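Local coordinates for protein hyaluronidase (PDB 4UFQ) that probably cleaves hyaluronan as a hyaluronidase, and is built as an all-beta trimer from a family related to phage fibre proteins, at residues Thr130-Phe135 and Gly146-Ala151; Val175-Ala180 and Gly193-Ser198. All blocks are in the same frame, centred on the assembly; numbering follows the deposited sequence.

Following the chain from its N terminus, interaction 1 comes first: residues 130-135 and 146-151 meet across ten residues that contain strand 143-145, closing a short loop in a small mixed sheet. The chain then runs through strands 157-160 and 169-172 before interaction 2 opens, where 175-180 meets 193-198 across twelve residues without helix or strand. The two contacts stand in series and neither nest nor cross; the nearest atoms of interactions 1 and 2 are about 15 Å apart. Interaction 1 joins the bulged strand 132-137 to the short strand 147-148 within one subunit, although F135 reaches the other two, whereas interaction 2 ties strand 175-177 to the C-terminal antiparallel sheet beside strands of both neighbouring subunits.

Interaction 1 of 2, residues Thr130-Phe135 and Gly146-Ala151; sequences TGLDDF and GIDRAA
R149 lies against the backbone of G131 and L132, next to a G1 beta bulge in which G146 and I147 both face D133 across antiparallel strands. The bulge is stitched by D133 N, whose bond to I147 O is 2.9 Å long and nearly straight (168°), and by a more bent bond from G146 N to D133 O. At the start of R149, its backbone N donates to G131 O at 2.9 Å. Its CB then sits 3.7 Å from that same G131 O. CG, anti to the backbone N (chi1 -172°), comes within 3.9 Å of L132 O; CD follows at much the same separation. The bend at chi3 (-61°) places NE 2.9 Å from L132 O, which lies near the guanidinium plane, although NE itself stands above the plane of the L132 carbonyl. NH2 adds a weak bond to this oxygen at 3.2 Å and another weak one to N129 O, while G131 N lies over one face of the guanidinium. L132 O is thus held mainly by NE, with a weak second bond from NH2 on the same guanidinium.

R149 and A150 are the central residues of a type II turn from D148 to A151, closed by A151 N to D148 O. The turn presents A150 N to D133. Further along the chain, the ring of F135 meets the F135 rings of the second and third subunits edge-to-face. The buried carboxylate of D133 is held at OD1 by a salt bridge with R127; its OD2 takes A150 N at 3.0 Å from above the carboxylate plane and also accepts from a water that donates to A151 O.

Interaction 2 of 2, residues Val175-Ala180 and Gly193-Ser198; sequences VRIGNA and GALYAS
A197 pushes its methyl into the bend where strand 175-177 gives way to loop: CB touches two successive carbonyl oxygens, I177 O at 3.6 Å and G178 O at 3.5 Å. Beside it, I177 supplies the larger bump. Its CG2, anti to the backbone N, abuts the A197 methyl at 4.0 Å, and its other branch extends to CD1, which meets L195 CD2 at 4.0 Å. The I177 and L195 side chains cross at about a right angle, with these two methyls against each other. Further along, A180 CB comes up beside Y196 CB and approaches the ring obliquely.

One direct backbone hydrogen bond joins the segments: A180 N donates to A197 O at 2.9 Å, nearly straight (172°), and N179 CA-H makes a weaker approach to the same oxygen. One water links G178 O to A197 N, and a second donates to both A180 O and A197 O, joining the loop to the strand where direct pairing is sparse. N179 OD1 lies 3.6 Å from S198 N and is hydrogen-bonded to G200 N.

V171 of the second subunit and W204 of the third pack on I177, L202 of the second packs on L195, and G192 of the third packs on N179 and A197. Residues 175-177 also form a parallel ladder with the second subunit and an antiparallel one with the third. Sheets continued in this way across all three chains are consistent with the intertwined, trimeric, fibre-like beta fold of HylP-type phage hyaluronidases.

Interaction 1 of 2, residues Thr130-Phe135 and Gly146-Ala151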
loop_
_atom_site.group_PDB
_atom_site.type_symbol
_atom_site.label_atom_id
_atom_site.label_comp_id
_atom_site.label_asym_id
_atom_site.label_seq_id
_atom_site.Cartn_x
_atom_site.Cartn_y
_atom_site.Cartn_z
ATOM N N THR B 130 -16.475 -6.566 7.306
ATOM C CA THR B 130 -17.537 -7.063 6.431
ATOM C C THR B 130 -18.437 -5.917 5.960
ATOM O O THR B 130 -18.850 -5.055 6.752
ATOM C CB THR B 130 -18.381 -8.137 7.137
ATOM O OG1 THR B 130 -17.529 -9.212 7.550
ATOM C CG2 THR B 130 -19.463 -8.689 6.212
ATOM N N GLY B 131 -18.703 -5.885 4.657
ATOM C CA GLY B 131 -19.602 -4.893 4.094
ATOM C C GLY B 131 -18.981 -3.531 3.814
ATOM O O GLY B 131 -19.640 -2.664 3.246
ATOM N N LEU B 132 -17.711 -3.348 4.176
ATOM C CA LEU B 132 -17.068 -2.034 4.066
ATOM C C LEU B 132 -15.838 -2.044 3.173
ATOM O O LEU B 132 -15.156 -3.062 3.025
ATOM C CB LEU B 132 -16.653 -1.513 5.457
ATOM C CG LEU B 132 -17.782 -1.365 6.486
ATOM C CD1 LEU B 132 -17.241 -0.862 7.819
ATOM C CD2 LEU B 132 -18.872 -0.427 5.963
ATOM N N ASP B 133 -15.566 -0.887 2.584
ATOM C CA ASP B 133 -14.241 -0.543 2.083
ATOM C C ASP B 133 -13.580 0.320 3.147
ATOM O O ASP B 133 -13.892 1.510 3.281
ATOM C CB ASP B 133 -14.325 0.249 0.773
ATOM C CG ASP B 133 -13.983 -0.582 -0.433
ATOM O OD1 ASP B 133 -12.968 -1.307 -0.386
ATOM O OD2 ASP B 133 -14.725 -0.503 -1.430
ATOM N N ASP B 134 -12.685 -0.270 3.927
ATOM C CA ASP B 134 -12.022 0.492 4.979
ATOM C C ASP B 134 -11.202 1.657 4.414
ATOM O O ASP B 134 -11.288 2.796 4.911
ATOM C CB ASP B 134 -11.179 -0.438 5.855
ATOM C CG ASP B 134 -12.033 -1.485 6.579
ATOM O OD1 ASP B 134 -12.837 -1.105 7.453
ATOM O OD2 ASP B 134 -11.924 -2.698 6.265
ATOM N N PHE B 135 -10.434 1.388 3.361
ATOM C CA PHE B 135 -9.703 2.418 2.621
ATOM C C PHE B 135 -9.595 1.956 1.183
ATOM O O PHE B 135 -9.096 0.853 0.912
ATOM C CB PHE B 135 -8.309 2.652 3.217
ATOM C CG PHE B 135 -7.498 3.674 2.483
ATOM C CD1 PHE B 135 -7.849 5.015 2.513
ATOM C CD2 PHE B 135 -6.386 3.299 1.761
ATOM C CE1 PHE B 135 -7.103 5.959 1.833
ATOM C CE2 PHE B 135 -5.627 4.230 1.078
ATOM C CZ PHE B 135 -5.991 5.567 1.104
ATOM N N GLY B 146 -14.475 3.910 4.871
ATOM C CA GLY B 146 -15.664 3.400 5.532
ATOM C C GLY B 146 -16.923 3.412 4.685
ATOM O O GLY B 146 -18.028 3.277 5.219
ATOM N N ILE B 147 -16.787 3.565 3.371
ATOM C CA ILE B 147 -17.947 3.494 2.495
ATOM C C ILE B 147 -18.371 2.037 2.339
ATOM O O ILE B 147 -17.617 1.105 2.668
ATOM C CB ILE B 147 -17.670 4.146 1.097
ATOM C CG1 ILE B 147 -16.537 3.405 0.365
ATOM C CG2 ILE B 147 -17.357 5.629 1.262
ATOM C CD1 ILE B 147 -16.348 3.868 -1.071
ATOM N N ASP B 148 -19.580 1.824 1.843
ATOM C CA ASP B 148 -20.052 0.481 1.575
ATOM C C ASP B 148 -19.121 -0.162 0.549
ATOM O O ASP B 148 -18.670 0.506 -0.392
ATOM C CB ASP B 148 -21.487 0.514 1.042
ATOM C CG ASP B 148 -22.501 0.988 2.076
ATOM O OD1 ASP B 148 -22.212 0.951 3.288
ATOM O OD2 ASP B 148 -23.611 1.374 1.662
ATOM N N ARG B 149 -18.825 -1.444 0.728
ATOM C CA ARG B 149 -17.846 -2.105 -0.129
ATOM C C ARG B 149 -18.269 -2.013 -1.589
ATOM O O ARG B 149 -19.419 -2.301 -1.944
ATOM C CB ARG B 149 -17.644 -3.572 0.269
ATOM C CG ARG B 149 -16.495 -4.234 -0.490
ATOM C CD ARG B 149 -16.122 -5.569 0.110
ATOM N NE ARG B 149 -15.675 -5.442 1.496
ATOM C CZ ARG B 149 -15.173 -6.441 2.207
ATOM N NH1 ARG B 149 -15.042 -7.633 1.648
ATOM N NH2 ARG B 149 -14.795 -6.251 3.467
ATOM N N ALA B 150 -17.321 -1.588 -2.415
ATOM C CA ALA B 150 -17.456 -1.496 -3.875
ATOM C C ALA B 150 -18.319 -0.326 -4.344
ATOM O O ALA B 150 -18.536 -0.148 -5.545
ATOM C CB ALA B 150 -17.941 -2.825 -4.495
ATOM N N ALA B 151 -18.786 0.490 -3.406
ATOM C CA ALA B 151 -19.533 1.691 -3.770
ATOM C C ALA B 151 -18.621 2.731 -4.408
ATOM O O ALA B 151 -17.422 2.757 -4.171
ATOM C CB ALA B 151 -20.219 2.307 -2.540
HETATM O O HOH W 1 -15.292 1.074 -3.672
#

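Interaction 2 of 2, residues Val175-Ala180 and Gly193-Ser198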
loop_
_atom_site.group_PDB
_atom_site.type_symbol
_atom_site.label_atom_id
_atom_site.label_comp_id
_atom_site.label_asym_id
_atom_site.label_seq_id
_atom_site.Cartn_x
_atom_site.Cartn_y
_atom_site.Cartn_z
ATOM N N VAL B 175 -8.114 24.338 8.913
ATOM C CA VAL B 175 -8.641 23.809 7.663
ATOM C C VAL B 175 -8.699 24.933 6.657
ATOM O O VAL B 175 -9.481 25.893 6.824
ATOM C CB VAL B 175 -10.065 23.245 7.813
ATOM C CG1 VAL B 175 -10.605 22.712 6.457
ATOM C CG2 VAL B 175 -10.098 22.161 8.881
ATOM N N ARG B 176 -7.892 24.845 5.609
ATOM C CA ARG B 176 -7.977 25.826 4.531
ATOM C C ARG B 176 -8.922 25.343 3.452
ATOM O O ARG B 176 -8.878 24.185 3.050
ATOM C CB ARG B 176 -6.601 26.115 3.942
ATOM C CG ARG B 176 -5.707 26.890 4.910
ATOM C CD ARG B 176 -4.278 27.016 4.460
ATOM N NE ARG B 176 -3.582 28.063 5.219
ATOM C CZ ARG B 176 -2.451 28.652 4.873
ATOM N NH1 ARG B 176 -1.782 28.245 3.805
ATOM N NH2 ARG B 176 -1.956 29.623 5.629
ATOM N N ILE B 177 -9.790 26.240 2.997
ATOM C CA ILE B 177 -10.744 25.935 1.949
ATOM C C ILE B 177 -10.508 26.940 0.839
ATOM O O ILE B 177 -10.705 28.147 1.042
ATOM C CB ILE B 177 -12.192 26.029 2.463
ATOM C CG1 ILE B 177 -12.403 25.073 3.644
ATOM C CG2 ILE B 177 -13.169 25.718 1.320
ATOM C CD1 ILE B 177 -13.753 25.233 4.329
ATOM N N GLY B 178 -10.069 26.486 -0.343
ATOM C CA GLY B 178 -9.832 27.376 -1.464
ATOM C C GLY B 178 -11.152 27.789 -2.081
ATOM O O GLY B 178 -12.172 27.143 -1.829
ATOM N N ASN B 179 -11.157 28.847 -2.881
ATOM C CA ASN B 179 -12.406 29.232 -3.544
ATOM C C ASN B 179 -12.876 28.107 -4.467
ATOM O O ASN B 179 -12.084 27.530 -5.223
ATOM C CB ASN B 179 -12.239 30.489 -4.383
ATOM C CG ASN B 179 -12.034 31.774 -3.558
ATOM O OD1 ASN B 179 -12.650 31.966 -2.503
ATOM N ND2 ASN B 179 -11.146 32.630 -4.037
ATOM N N ALA B 180 -14.175 27.804 -4.439
ATOM C CA ALA B 180 -14.735 26.807 -5.333
ATOM C C ALA B 180 -14.741 27.339 -6.766
ATOM O O ALA B 180 -15.153 28.471 -7.030
ATOM C CB ALA B 180 -16.131 26.454 -4.914
ATOM N N GLY B 193 -25.539 19.680 4.003
ATOM C CA GLY B 193 -25.285 20.795 3.106
ATOM C C GLY B 193 -23.896 20.828 2.545
ATOM O O GLY B 193 -23.130 19.841 2.634
ATOM N N ALA B 194 -23.565 21.945 1.908
ATOM C CA ALA B 194 -22.281 22.143 1.256
ATOM C C ALA B 194 -21.630 23.409 1.770
ATOM O O ALA B 194 -22.195 24.503 1.671
ATOM C CB ALA B 194 -22.485 22.224 -0.261
ATOM N N LEU B 195 -20.407 23.264 2.279
ATOM C CA LEU B 195 -19.618 24.354 2.820
ATOM C C LEU B 195 -18.586 24.691 1.769
ATOM O O LEU B 195 -17.916 23.787 1.241
ATOM C CB LEU B 195 -18.925 23.899 4.108
ATOM C CG LEU B 195 -18.135 24.944 4.901
ATOM C CD1 LEU B 195 -19.054 26.004 5.522
ATOM C CD2 LEU B 195 -17.294 24.275 5.991
ATOM N N TYR B 196 -18.473 25.954 1.377
ATOM C CA TYR B 196 -17.517 26.326 0.347
ATOM C C TYR B 196 -17.068 27.743 0.511
ATOM O O TYR B 196 -17.731 28.538 1.190
ATOM C CB TYR B 196 -18.108 26.106 -1.063
ATOM C CG TYR B 196 -19.351 26.908 -1.393
ATOM C CD1 TYR B 196 -20.601 26.514 -0.918
ATOM C CD2 TYR B 196 -19.275 28.036 -2.167
ATOM C CE1 TYR B 196 -21.756 27.233 -1.238
ATOM C CE2 TYR B 196 -20.420 28.760 -2.496
ATOM C CZ TYR B 196 -21.649 28.355 -2.012
ATOM O OH TYR B 196 -22.782 29.061 -2.324
ATOM N N ALA B 197 -15.924 28.055 -0.089
ATOM C CA ALA B 197 -15.439 29.419 -0.165
ATOM C C ALA B 197 -15.757 30.029 -1.524
ATOM O O ALA B 197 -15.745 29.356 -2.558
ATOM C CB ALA B 197 -13.918 29.497 0.144
ATOM N N SER B 198 -16.090 31.319 -1.490
ATOM C CA SER B 198 -16.460 32.051 -2.683
ATOM C C SER B 198 -15.988 33.489 -2.493
ATOM O O SER B 198 -16.412 34.175 -1.551
ATOM C CB SER B 198 -17.960 31.970 -2.868
ATOM O OG SER B 198 -18.312 32.489 -4.148
HETATM O O HOH W 2 -14.687 25.918 -1.719
HETATM O O HOH W 3 -17.022 29.622 -5.333
#